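Local coordinates for cytokinesis protein 2 (PDB 4WPE) that mediates cytoskeletal rearrangements required for cytokinesis in budding yeast, in rings that coincide first with the septins and later with the medial actin ring, at residues 26-30 and 219-223; 43-47 and 237-241; 47-52 and 99-104; 54-59 and 92-97; 80-85 and 255-259. All coordinates share one frame. Residue numbers count along the deposited sequence, not the author numbering.

Contact 1 of 5, residues 26-30 and 219-223; sequences LLGHI and LQEME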
# COMPACT_ATOMS: atom_id res chain seq x y z
N LEU A 26 -26.88 -22.02 -23.51
CA LEU A 26 -26.20 -22.51 -22.31
C LEU A 26 -24.70 -22.71 -22.54
O LEU A 26 -23.89 -22.35 -21.69
CB LEU A 26 -26.82 -23.82 -21.83
CG LEU A 26 -28.21 -23.72 -21.21
CD1 LEU A 26 -28.64 -25.07 -20.65
CD2 LEU A 26 -28.23 -22.65 -20.13
N LEU A 27 -24.35 -23.28 -23.69
CA LEU A 27 -22.95 -23.49 -24.03
C LEU A 27 -22.23 -22.15 -24.17
O LEU A 27 -21.06 -22.03 -23.80
CB LEU A 27 -22.82 -24.30 -25.32
CG LEU A 27 -23.19 -25.78 -25.22
CD1 LEU A 27 -22.99 -26.48 -26.56
CD2 LEU A 27 -22.36 -26.45 -24.14
N GLY A 28 -22.94 -21.16 -24.68
CA GLY A 28 -22.39 -19.82 -24.82
C GLY A 28 -22.18 -19.18 -23.46
O GLY A 28 -21.16 -18.52 -23.23
N HIS A 29 -23.14 -19.37 -22.57
CA HIS A 29 -23.09 -18.76 -21.24
C HIS A 29 -21.95 -19.31 -20.38
O HIS A 29 -21.22 -18.55 -19.75
CB HIS A 29 -24.42 -18.96 -20.51
CG HIS A 29 -24.47 -18.32 -19.17
ND1 HIS A 29 -24.10 -17.00 -18.95
CD2 HIS A 29 -24.83 -18.80 -17.95
CE1 HIS A 29 -24.24 -16.71 -17.68
NE2 HIS A 29 -24.69 -17.78 -17.04
N ILE A 30 -21.80 -20.64 -20.36
CA ILE A 30 -20.75 -21.28 -19.58
C ILE A 30 -19.38 -20.89 -20.12
O ILE A 30 -18.45 -20.63 -19.36
CB ILE A 30 -20.92 -22.82 -19.58
CG1 ILE A 30 -21.82 -23.26 -18.42
CG2 ILE A 30 -19.57 -23.52 -19.44
CD1 ILE A 30 -23.29 -22.96 -18.63
N LEU A 219 -23.88 -29.14 -17.08
CA LEU A 219 -23.64 -27.72 -17.30
C LEU A 219 -24.02 -26.90 -16.08
O LEU A 219 -23.27 -26.02 -15.65
CB LEU A 219 -24.41 -27.22 -18.53
CG LEU A 219 -23.88 -27.66 -19.89
CD1 LEU A 219 -24.80 -27.19 -21.00
CD2 LEU A 219 -22.47 -27.14 -20.11
N GLN A 220 -25.20 -27.18 -15.53
CA GLN A 220 -25.69 -26.46 -14.36
C GLN A 220 -24.78 -26.69 -13.16
O GLN A 220 -24.68 -25.85 -12.27
CB GLN A 220 -27.13 -26.88 -14.05
CG GLN A 220 -27.74 -26.16 -12.87
CD GLN A 220 -29.18 -26.56 -12.64
OE1 GLN A 220 -29.95 -26.72 -13.59
NE2 GLN A 220 -29.55 -26.73 -11.38
N GLU A 221 -24.12 -27.85 -13.13
CA GLU A 221 -23.16 -28.15 -12.08
C GLU A 221 -21.87 -27.38 -12.31
O GLU A 221 -21.22 -26.95 -11.36
CB GLU A 221 -22.89 -29.65 -12.01
CG GLU A 221 -21.77 -30.04 -11.06
CD GLU A 221 -21.51 -31.54 -11.04
OE1 GLU A 221 -22.38 -32.28 -10.53
OE2 GLU A 221 -20.45 -31.96 -11.54
N MSE A 222 -21.50 -27.21 -13.58
CA MSE A 222 -20.31 -26.45 -13.94
C MSE A 222 -20.42 -25.00 -13.50
O MSE A 222 -19.54 -24.48 -12.81
CB MSE A 222 -20.07 -26.50 -15.45
CG MSE A 222 -19.60 -27.84 -15.98
SE MSE A 222 -18.71 -27.60 -17.70
CE MSE A 222 -17.21 -26.51 -17.09
N GLU A 223 -21.50 -24.35 -13.91
CA GLU A 223 -21.72 -22.95 -13.58
C GLU A 223 -21.84 -22.77 -12.07
O GLU A 223 -21.27 -21.83 -11.51
CB GLU A 223 -22.97 -22.42 -14.28
CG GLU A 223 -23.27 -20.95 -14.01
CD GLU A 223 -22.31 -20.00 -14.72
OE1 GLU A 223 -21.43 -20.47 -15.48
OE2 GLU A 223 -22.43 -18.77 -14.51
O HOH W 1 -21.27 -18.00 -17.04

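Contact 2 of 5, residues 43-47 and 237-241; sequences FFKQR and FATSS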
# COMPACT_ATOMS: atom_id res chain seq x y z
N PHE A 43 -6.35 -9.80 -12.08
CA PHE A 43 -6.44 -8.85 -10.98
C PHE A 43 -5.72 -9.36 -9.73
O PHE A 43 -4.94 -8.64 -9.12
CB PHE A 43 -7.90 -8.55 -10.64
CG PHE A 43 -8.07 -7.71 -9.40
CD1 PHE A 43 -7.74 -6.36 -9.40
CD2 PHE A 43 -8.57 -8.27 -8.24
CE1 PHE A 43 -7.90 -5.59 -8.27
CE2 PHE A 43 -8.73 -7.51 -7.10
CZ PHE A 43 -8.40 -6.17 -7.11
N PHE A 44 -5.99 -10.61 -9.38
CA PHE A 44 -5.36 -11.25 -8.23
C PHE A 44 -3.85 -11.26 -8.35
O PHE A 44 -3.13 -11.03 -7.38
CB PHE A 44 -5.87 -12.69 -8.08
CG PHE A 44 -7.28 -12.78 -7.57
CD1 PHE A 44 -8.10 -13.83 -7.95
CD2 PHE A 44 -7.78 -11.83 -6.69
CE1 PHE A 44 -9.40 -13.93 -7.48
CE2 PHE A 44 -9.07 -11.93 -6.21
CZ PHE A 44 -9.88 -12.97 -6.61
N LYS A 45 -3.36 -11.52 -9.56
CA LYS A 45 -1.93 -11.56 -9.82
C LYS A 45 -1.30 -10.18 -9.64
O LYS A 45 -0.35 -10.03 -8.88
CB LYS A 45 -1.66 -12.08 -11.23
CG LYS A 45 -0.18 -12.18 -11.57
CD LYS A 45 0.03 -12.78 -12.96
CE LYS A 45 1.51 -13.00 -13.23
NZ LYS A 45 1.80 -13.03 -14.69
N GLN A 46 -1.84 -9.19 -10.34
CA GLN A 46 -1.30 -7.84 -10.30
C GLN A 46 -1.40 -7.24 -8.90
O GLN A 46 -0.48 -6.57 -8.44
CB GLN A 46 -2.02 -6.94 -11.30
CG GLN A 46 -1.83 -7.36 -12.74
CD GLN A 46 -1.95 -6.19 -13.70
OE1 GLN A 46 -2.90 -6.10 -14.49
NE2 GLN A 46 -0.98 -5.27 -13.65
N ARG A 47 -2.53 -7.48 -8.24
CA ARG A 47 -2.72 -7.05 -6.86
C ARG A 47 -1.69 -7.70 -5.93
O ARG A 47 -1.18 -7.06 -5.01
CB ARG A 47 -4.14 -7.39 -6.41
CG ARG A 47 -4.41 -7.18 -4.93
CD ARG A 47 -4.66 -5.73 -4.61
NE ARG A 47 -5.71 -5.59 -3.60
CZ ARG A 47 -5.50 -5.70 -2.30
NH1 ARG A 47 -4.28 -5.94 -1.84
NH2 ARG A 47 -6.51 -5.56 -1.45
N PHE A 237 -10.29 -13.32 -0.25
CA PHE A 237 -9.70 -12.04 -0.62
C PHE A 237 -10.07 -10.95 0.37
O PHE A 237 -9.21 -10.27 0.93
CB PHE A 237 -10.14 -11.67 -2.04
CG PHE A 237 -9.82 -10.26 -2.43
CD1 PHE A 237 -8.53 -9.89 -2.77
CD2 PHE A 237 -10.82 -9.31 -2.51
CE1 PHE A 237 -8.24 -8.59 -3.14
CE2 PHE A 237 -10.54 -8.01 -2.88
CZ PHE A 237 -9.25 -7.65 -3.20
N ALA A 238 -11.38 -10.79 0.60
CA ALA A 238 -11.89 -9.74 1.48
C ALA A 238 -11.57 -9.97 2.95
O ALA A 238 -11.66 -9.05 3.76
CB ALA A 238 -13.40 -9.59 1.30
N THR A 239 -11.20 -11.20 3.30
CA THR A 239 -10.85 -11.52 4.68
C THR A 239 -9.36 -11.27 4.92
O THR A 239 -8.98 -10.68 5.93
CB THR A 239 -11.21 -12.98 5.03
OG1 THR A 239 -12.63 -13.09 5.18
CG2 THR A 239 -10.55 -13.40 6.33
N SER A 240 -8.53 -11.72 3.99
CA SER A 240 -7.09 -11.50 4.06
C SER A 240 -6.76 -10.02 4.09
O SER A 240 -5.90 -9.58 4.86
CB SER A 240 -6.38 -12.18 2.89
OG SER A 240 -6.31 -13.58 3.07
N SER A 241 -7.44 -9.25 3.25
CA SER A 241 -7.27 -7.81 3.22
C SER A 241 -7.78 -7.20 4.52
O SER A 241 -7.15 -6.31 5.09
CB SER A 241 -7.99 -7.21 2.02
OG SER A 241 -7.48 -7.73 0.81

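Contact 3 of 5, residues 47-52 and 99-104; sequences RSELEK and QSEILF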
# COMPACT_ATOMS: atom_id res chain seq x y z
N ARG A 47 -2.53 -7.48 -8.24
CA ARG A 47 -2.72 -7.05 -6.86
C ARG A 47 -1.69 -7.70 -5.93
O ARG A 47 -1.18 -7.06 -5.01
CB ARG A 47 -4.14 -7.39 -6.41
CG ARG A 47 -4.41 -7.18 -4.93
CD ARG A 47 -4.66 -5.73 -4.61
NE ARG A 47 -5.71 -5.59 -3.60
CZ ARG A 47 -5.50 -5.70 -2.30
NH1 ARG A 47 -4.28 -5.94 -1.84
NH2 ARG A 47 -6.51 -5.56 -1.45
N SER A 48 -1.39 -8.97 -6.17
CA SER A 48 -0.38 -9.68 -5.40
C SER A 48 0.99 -9.05 -5.59
O SER A 48 1.73 -8.84 -4.63
CB SER A 48 -0.33 -11.16 -5.79
OG SER A 48 0.63 -11.38 -6.81
N GLU A 49 1.32 -8.76 -6.85
CA GLU A 49 2.61 -8.18 -7.19
C GLU A 49 2.75 -6.78 -6.61
O GLU A 49 3.85 -6.33 -6.30
CB GLU A 49 2.80 -8.15 -8.71
N LEU A 50 1.61 -6.10 -6.45
CA LEU A 50 1.59 -4.75 -5.91
C LEU A 50 1.92 -4.72 -4.42
O LEU A 50 2.69 -3.87 -3.96
CB LEU A 50 0.22 -4.11 -6.14
CG LEU A 50 -0.02 -2.73 -5.53
CD1 LEU A 50 0.95 -1.71 -6.10
CD2 LEU A 50 -1.46 -2.28 -5.75
N GLU A 51 1.34 -5.66 -3.67
CA GLU A 51 1.53 -5.71 -2.23
C GLU A 51 2.96 -6.11 -1.87
O GLU A 51 3.50 -5.67 -0.85
CB GLU A 51 0.54 -6.69 -1.59
CG GLU A 51 -0.92 -6.26 -1.70
CD GLU A 51 -1.23 -4.99 -0.94
OE1 GLU A 51 -0.49 -4.66 0.01
OE2 GLU A 51 -2.21 -4.30 -1.29
N LYS A 52 3.56 -6.95 -2.70
CA LYS A 52 4.94 -7.38 -2.48
C LYS A 52 5.88 -6.19 -2.59
O LYS A 52 6.77 -6.01 -1.76
CB LYS A 52 5.33 -8.47 -3.48
CG LYS A 52 6.75 -8.99 -3.31
CD LYS A 52 7.20 -9.75 -4.55
CE LYS A 52 8.61 -10.31 -4.37
NZ LYS A 52 9.04 -11.10 -5.54
N GLN A 99 0.11 -10.80 3.20
CA GLN A 99 -1.08 -10.66 2.37
C GLN A 99 -0.75 -10.93 0.91
O GLN A 99 -1.53 -11.56 0.19
CB GLN A 99 -1.67 -9.26 2.52
CG GLN A 99 -3.10 -9.12 2.01
CD GLN A 99 -3.48 -7.68 1.74
OE1 GLN A 99 -3.16 -7.12 0.69
NE2 GLN A 99 -4.17 -7.06 2.69
N SER A 100 0.42 -10.46 0.48
CA SER A 100 0.88 -10.66 -0.89
C SER A 100 1.03 -12.13 -1.23
O SER A 100 0.59 -12.59 -2.29
CB SER A 100 2.21 -9.94 -1.12
OG SER A 100 2.74 -10.24 -2.40
N GLU A 101 1.64 -12.88 -0.32
CA GLU A 101 1.88 -14.30 -0.55
C GLU A 101 0.58 -15.10 -0.59
O GLU A 101 0.43 -16.01 -1.41
CB GLU A 101 2.82 -14.86 0.53
CG GLU A 101 4.12 -14.08 0.66
CD GLU A 101 5.00 -14.57 1.80
OE1 GLU A 101 4.49 -15.29 2.68
OE2 GLU A 101 6.21 -14.23 1.80
N ILE A 102 -0.37 -14.76 0.27
CA ILE A 102 -1.68 -15.41 0.25
C ILE A 102 -2.36 -15.18 -1.10
O ILE A 102 -2.99 -16.08 -1.66
CB ILE A 102 -2.60 -14.90 1.37
CG1 ILE A 102 -2.06 -15.28 2.74
CG2 ILE A 102 -4.01 -15.45 1.21
CD1 ILE A 102 -2.86 -14.72 3.89
N LEU A 103 -2.20 -13.97 -1.62
CA LEU A 103 -2.83 -13.61 -2.88
C LEU A 103 -2.25 -14.41 -4.05
O LEU A 103 -2.99 -14.91 -4.88
CB LEU A 103 -2.69 -12.11 -3.14
CG LEU A 103 -3.61 -11.21 -2.31
CD1 LEU A 103 -3.13 -9.77 -2.31
CD2 LEU A 103 -5.05 -11.29 -2.82
N PHE A 104 -0.93 -14.55 -4.09
CA PHE A 104 -0.30 -15.18 -5.26
C PHE A 104 -0.57 -16.68 -5.36
O PHE A 104 -0.76 -17.20 -6.46
CB PHE A 104 1.20 -14.93 -5.26
CG PHE A 104 1.90 -15.48 -6.47
CD1 PHE A 104 1.89 -14.79 -7.67
CD2 PHE A 104 2.55 -16.71 -6.42
CE1 PHE A 104 2.51 -15.29 -8.79
CE2 PHE A 104 3.18 -17.22 -7.54
CZ PHE A 104 3.16 -16.51 -8.73

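Contact 4 of 5, residues 54-59 and 92-97; sequences YARRLG and RAQSHS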
# COMPACT_ATOMS: atom_id res chain seq x y z
N TYR A 54 5.03 -3.06 -2.26
CA TYR A 54 4.70 -2.13 -1.18
C TYR A 54 5.40 -2.54 0.10
O TYR A 54 6.00 -1.71 0.78
CB TYR A 54 3.18 -2.07 -0.97
CG TYR A 54 2.75 -1.07 0.08
CD1 TYR A 54 2.60 0.28 -0.24
CD2 TYR A 54 2.49 -1.46 1.38
CE1 TYR A 54 2.21 1.20 0.72
CE2 TYR A 54 2.10 -0.55 2.34
CZ TYR A 54 1.96 0.78 2.01
OH TYR A 54 1.56 1.68 2.97
N ALA A 55 5.33 -3.83 0.43
CA ALA A 55 5.97 -4.34 1.64
C ALA A 55 7.48 -4.20 1.56
O ALA A 55 8.13 -3.79 2.52
CB ALA A 55 5.59 -5.79 1.88
N ARG A 56 8.04 -4.55 0.41
CA ARG A 56 9.49 -4.51 0.23
C ARG A 56 10.02 -3.09 0.28
O ARG A 56 11.07 -2.84 0.87
CB ARG A 56 9.89 -5.18 -1.10
CG ARG A 56 9.85 -6.71 -1.08
CD ARG A 56 9.89 -7.26 0.35
NE ARG A 56 10.20 -8.69 0.37
CZ ARG A 56 11.42 -9.19 0.57
NH1 ARG A 56 12.45 -8.38 0.77
NH2 ARG A 56 11.60 -10.51 0.58
N ARG A 57 9.30 -2.15 -0.31
CA ARG A 57 9.74 -0.76 -0.34
C ARG A 57 9.49 -0.07 0.99
O ARG A 57 10.22 0.85 1.36
CB ARG A 57 9.04 0.00 -1.46
CG ARG A 57 9.68 1.35 -1.75
CD ARG A 57 9.02 2.04 -2.92
NE ARG A 57 9.26 3.47 -2.90
CZ ARG A 57 8.78 4.32 -3.80
NH1 ARG A 57 8.03 3.88 -4.79
NH2 ARG A 57 9.04 5.62 -3.70
N LEU A 58 8.46 -0.51 1.71
CA LEU A 58 8.20 0.01 3.05
C LEU A 58 9.28 -0.46 4.01
O LEU A 58 9.71 0.29 4.89
CB LEU A 58 6.82 -0.42 3.55
CG LEU A 58 6.41 0.10 4.93
CD1 LEU A 58 6.35 1.61 4.94
CD2 LEU A 58 5.08 -0.50 5.37
N GLY A 59 9.70 -1.71 3.84
CA GLY A 59 10.77 -2.28 4.65
C GLY A 59 12.07 -1.53 4.45
O GLY A 59 12.80 -1.28 5.41
N ARG A 92 3.32 -3.37 9.58
CA ARG A 92 2.50 -3.23 8.37
C ARG A 92 3.19 -3.89 7.19
O ARG A 92 2.55 -4.60 6.41
CB ARG A 92 2.23 -1.75 8.06
CG ARG A 92 1.40 -1.03 9.10
CD ARG A 92 0.75 0.23 8.53
NE ARG A 92 1.72 1.15 7.95
CZ ARG A 92 1.88 1.34 6.64
NH1 ARG A 92 1.15 0.67 5.77
NH2 ARG A 92 2.79 2.21 6.21
N ALA A 93 4.49 -3.64 7.06
CA ALA A 93 5.28 -4.22 5.99
C ALA A 93 5.15 -5.74 5.97
O ALA A 93 4.86 -6.33 4.93
CB ALA A 93 6.74 -3.81 6.13
N GLN A 94 5.34 -6.37 7.13
CA GLN A 94 5.19 -7.81 7.25
C GLN A 94 3.76 -8.25 6.94
O GLN A 94 3.54 -9.33 6.39
CB GLN A 94 5.59 -8.28 8.66
N SER A 95 2.80 -7.40 7.30
CA SER A 95 1.39 -7.73 7.11
C SER A 95 1.00 -7.69 5.64
O SER A 95 0.24 -8.53 5.16
CB SER A 95 0.51 -6.78 7.92
OG SER A 95 -0.86 -7.09 7.74
N HIS A 96 1.51 -6.69 4.92
CA HIS A 96 1.27 -6.59 3.49
C HIS A 96 2.03 -7.68 2.75
O HIS A 96 1.55 -8.20 1.74
CB HIS A 96 1.68 -5.21 2.96
CG HIS A 96 0.71 -4.12 3.30
ND1 HIS A 96 -0.07 -3.50 2.35
CD2 HIS A 96 0.40 -3.54 4.48
CE1 HIS A 96 -0.82 -2.58 2.93
NE2 HIS A 96 -0.56 -2.59 4.22
N SER A 97 3.21 -8.03 3.26
CA SER A 97 4.01 -9.08 2.64
C SER A 97 3.32 -10.43 2.77
O SER A 97 3.28 -11.20 1.81
CB SER A 97 5.40 -9.15 3.28
OG SER A 97 6.18 -10.15 2.67

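Contact 5 of 5, residues 80-85 and 255-259; sequences ETFNVV and LTNHL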
# COMPACT_ATOMS: atom_id res chain seq x y z
N GLU A 80 11.63 7.15 22.22
CA GLU A 80 10.84 5.94 22.35
C GLU A 80 9.60 6.02 21.45
O GLU A 80 9.00 5.00 21.12
CB GLU A 80 10.42 5.71 23.81
CG GLU A 80 11.32 6.41 24.85
CD GLU A 80 10.96 6.07 26.29
OE1 GLU A 80 9.86 5.51 26.47
OE2 GLU A 80 11.77 6.33 27.22
N THR A 81 9.23 7.23 21.03
CA THR A 81 8.11 7.38 20.11
C THR A 81 8.59 7.18 18.67
O THR A 81 7.83 6.73 17.81
CB THR A 81 7.40 8.75 20.26
OG1 THR A 81 6.03 8.64 19.86
CG2 THR A 81 8.08 9.83 19.44
N PHE A 82 9.86 7.49 18.41
CA PHE A 82 10.43 7.27 17.08
C PHE A 82 10.54 5.78 16.81
O PHE A 82 10.46 5.34 15.67
CB PHE A 82 11.81 7.93 16.95
CG PHE A 82 11.76 9.40 16.59
CD1 PHE A 82 10.62 10.15 16.80
CD2 PHE A 82 12.87 10.02 16.03
CE1 PHE A 82 10.58 11.49 16.47
CE2 PHE A 82 12.83 11.36 15.69
CZ PHE A 82 11.69 12.10 15.91
N ASN A 83 10.73 5.00 17.88
CA ASN A 83 10.88 3.56 17.75
C ASN A 83 9.53 2.85 17.65
O ASN A 83 9.44 1.77 17.06
CB ASN A 83 11.68 3.00 18.93
CG ASN A 83 13.16 3.33 18.83
OD1 ASN A 83 13.74 3.33 17.74
ND2 ASN A 83 13.78 3.62 19.96
N VAL A 84 8.49 3.45 18.22
CA VAL A 84 7.14 2.92 18.06
C VAL A 84 6.72 3.06 16.60
O VAL A 84 6.18 2.13 16.01
CB VAL A 84 6.12 3.64 18.97
CG1 VAL A 84 4.70 3.33 18.53
CG2 VAL A 84 6.33 3.23 20.42
N VAL A 85 6.98 4.24 16.03
CA VAL A 85 6.73 4.46 14.61
C VAL A 85 7.48 3.43 13.78
O VAL A 85 6.93 2.87 12.83
CB VAL A 85 7.16 5.88 14.17
CG1 VAL A 85 6.97 6.06 12.68
CG2 VAL A 85 6.37 6.94 14.93
N LEU A 255 0.33 4.01 18.47
CA LEU A 255 1.07 5.25 18.25
C LEU A 255 0.33 6.44 18.86
O LEU A 255 0.94 7.29 19.51
CB LEU A 255 1.29 5.48 16.75
CG LEU A 255 2.13 6.71 16.40
CD1 LEU A 255 3.45 6.68 17.15
CD2 LEU A 255 2.36 6.80 14.90
N THR A 256 -0.98 6.49 18.64
CA THR A 256 -1.81 7.52 19.24
C THR A 256 -1.76 7.46 20.77
O THR A 256 -1.61 8.49 21.43
CB THR A 256 -3.27 7.41 18.76
OG1 THR A 256 -3.35 7.77 17.37
CG2 THR A 256 -4.17 8.34 19.56
N ASN A 257 -1.87 6.25 21.32
CA ASN A 257 -1.94 6.06 22.78
C ASN A 257 -0.72 6.53 23.54
O ASN A 257 -0.81 6.85 24.73
CB ASN A 257 -2.18 4.57 23.11
CG ASN A 257 -3.58 4.12 22.80
OD1 ASN A 257 -4.54 4.89 22.90
ND2 ASN A 257 -3.72 2.85 22.41
N HIS A 258 0.43 6.55 22.86
CA HIS A 258 1.70 6.90 23.47
C HIS A 258 2.15 8.32 23.15
O HIS A 258 2.98 8.91 23.86
CB HIS A 258 2.79 5.92 23.03
CG HIS A 258 4.17 6.46 23.14
ND1 HIS A 258 4.90 6.41 24.32
CD2 HIS A 258 5.00 7.04 22.23
CE1 HIS A 258 6.08 6.95 24.14
NE2 HIS A 258 6.17 7.34 22.87
N LEU A 259 1.63 8.85 22.05
CA LEU A 259 1.81 10.26 21.74
C LEU A 259 1.08 11.10 22.77
O LEU A 259 1.47 12.24 23.04
CB LEU A 259 1.30 10.60 20.33
CG LEU A 259 2.12 10.26 19.09
CD1 LEU A 259 1.27 10.42 17.83
CD2 LEU A 259 3.33 11.17 19.05

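Contact 1 of 5, residues 26-30 and 219-223
Residues 26-30 and 219-223 are short pieces of two helices that run nearly parallel. Their axes make an angle of 20° and come within 10.6 Å. The backbones are nearest at Ile30 and Glu223, whose CA atoms are 6.3 Å apart. Leu219 points into the gap and meets three residues. Leu219 CD1 lies 4.0 Å from Leu26 CB and 4.0 Å from Leu27 CD2, and Leu219 CD2 is 4.3 Å from Ile30 CG1. Ile30 also reaches the selenomethionine at position 222, with Ile30 CG2 4.5 Å from Met222 CE. At one end the contact turns polar. Water 1 lies 2.8 Å from His29 O and 2.9 Å from Glu223 OE2, so it bridges the two segments; the second link is weak. The carboxylate of Glu223 also has a salt bridge to Arg226. No direct hydrogen bond joins the two segments, so the seam is mainly hydrophobic. The contact packs helix 21-35 onto helix 170-259 in the F-BAR helical bundle. Tyr11 of helix 11-14 and Tyr122 and Leu125 of helix 76-162 close around it. Phe271 of the second subunit stacks on the His29 ring.

Contact 2 of 5, residues 43-47 and 237-241
An aromatic cluster of Phe43, Phe44 and Phe237 joins helix 37-71 to helix 170-259 in the elongated helical bundle of the F-BAR domain. The two short segments run roughly parallel, at 14°. Their axes stay 13.8 Å apart, so large side chains bridge most of the gap. The nearest CA atoms, those of Phe44 and Phe237, are 8.8 Å apart.

The aromatic contacts centre on Phe237. Phe43 turns its edge toward the face of Phe237 in an offset edge-to-face pair, with centroids 5.9 Å apart and planes at 68°. Phe43 CE2 is 3.9 Å from Phe237 CZ. Phe44 meets the same ring obliquely, with planes at 48° and Phe44 CE2 4.0 Å from Phe237 CD1. Leu103 of helix 76-162 also packs on Phe237.

Arg47 brings a charged group against the same ring. Phe237 CE1 lies over one face of its guanidinium, and Arg47 NH2 is 3.9 Å from Phe237 CZ. The charge is met mainly by Glu51 of the same helix, and by Glu89 of the second subunit. The contact is buried and borders the dimer interface, where Phe43 also packs on Ile61 of the second subunit. Within helix 170-259, Ser241 turns its hydroxyl back to the preceding turn of its helix: Ser241 OG donates a hydrogen bond to Phe237 O at 3.1 Å.

Contact 3 of 5, residues 47-52 and 99-104
This is a close antiparallel helix-helix contact with a polar centre, between helix 37-71 and helix 76-162 of the F-BAR bundle. The short segments approach to 8.1 Å with their directions at 160°. Two small residues allow the approach: the CA atoms of Ser48 and Ser100 are only 4.8 Å apart. Ser100 OG donates a hydrogen bond to the backbone oxygen Ser48 O at 2.8 Å, tying a side chain of one helix to the main chain of the other.

Apolar atoms fill the space on this seam. Ser48 CB is 3.7 Å from Leu103 CB, and Glu51 CB is 3.7 Å from Ser100 CB. Arg47 also touches Leu103, with Arg47 CG 3.9 Å from Leu103 CD1. Ser48 OG, hydrogen-bonded to Lys45 O, lies at the edge of the Phe104 ring, 3.7 Å from Phe104 CD1.

A second hydrogen bond runs from Arg47 NH1 to Gln99 OE1 at 3.0 Å. The same NH1 forms a salt bridge with Glu51 OE2 of its own helix at 2.7 Å. The network extends further. Glu51 is hydrogen-bonded to His96 of the same chain and to Tyr54 of the second subunit, and Arg47 forms a salt bridge to Glu89 of that subunit. The buried charges of Arg47 and Glu51 thus compensate one another and have further partners, so a polar network continues from this helix pair into the dimer interface.

Contact 4 of 5, residues 54-59 and 92-97
Tyr54 and Ala55 each have 61 Å² buried here, and Ala93 has 57 Å². The two alanines set the spacing. Their CA atoms are 4.4 Å apart, and the antiparallel segments, at 161°, approach to 8.1 Å. Ala55 CB sits against the opposite backbone, 3.2 Å from Ala93 O. Ala93 CB in turn meets Leu58 CD2 at 3.8 Å.

Tyr54 spans the seam beside them. Arg92 NH1 donates a hydrogen bond to Tyr54 OH at 3.0 Å. The Tyr54 ring lies obliquely to that of His96, with Tyr54 CD2 over the His96 face, 3.4 Å from His96 ND1, which is hydrogen-bonded to Glu51 of the same chain. Leu58 CD2 covers one face of the Arg92 guanidinium, which forms a salt bridge with Glu89.

The contact joins helix 37-71 to helix 76-162. On flanking helix 170-259, Glu248 forms a salt bridge with Arg92 and a hydrogen bond with His96. Tyr54 OH is hydrogen-bonded to Glu51 of the second subunit, and the Tyr54 ring meets Tyr54 of that subunit.

Contact 5 of 5, residues 80-85 and 255-259
The axes of the short segments are 10.3 Å apart, so the contact is made by side chains reaching across. The segments run antiparallel, at 174°. Val84 faces Leu255 with CA atoms 6.5 Å apart, and Thr81 faces Leu259 at 7.1 Å.

Leu255 leaves its backbone sideways, but its t,p rotamer brings the end of the chain across. Leu255 CD1 then lies 3.8 Å from Val84 CG1 and 3.7 Å from Val85 CG2. His258 has chi1 at 158° and chi2 at 85°, which extends its ring toward helix 76-162. The ring presents its edge to Thr81, with His258 CD2 3.0 Å from Thr81 OG1. Val84 CG2 is farther, 4.4 Å from His258 CD2. Leu259, in the m,t rotamer, adds a smaller contact: Leu259 CD2 is 3.8 Å from Thr81 OG1.

The apolar part is thus built on Leu255, with His258 beside it nearer the end of helix 170-259. The contact joins that end to the early part of helix 76-162. Phe262 meets the His258 ring. On another face of helix 76-162, Phe82 packs on Ile69 of helix 37-71. Val85 packs on Met40 of the second subunit and Leu259 on Leu234 of the second subunit.

Overall arrangement
All five contacts belong to one F-BAR domain and lie along its long helical bundle. Contact 1 is nearest the centre of the chain, at 10 Å, and contact 5 the farthest, at 48 Å; their centres are 56 Å apart. Contacts 2 and 3 have centres 7 Å apart and share Arg47. Contacts 3 and 4 join helices 37-71 and 76-162 and touch through Glu51 and His96. Helix 170-259 serves contacts 1, 2 and 5; helix 76-162 serves 3, 4 and 5. Along the chain, contacts 3 and 4 fall between the segments of contacts 1 and 2, while contact 5 alternates with all the others. Every contact touches the second subunit, so the packing within the chain and the dimer interface share residues.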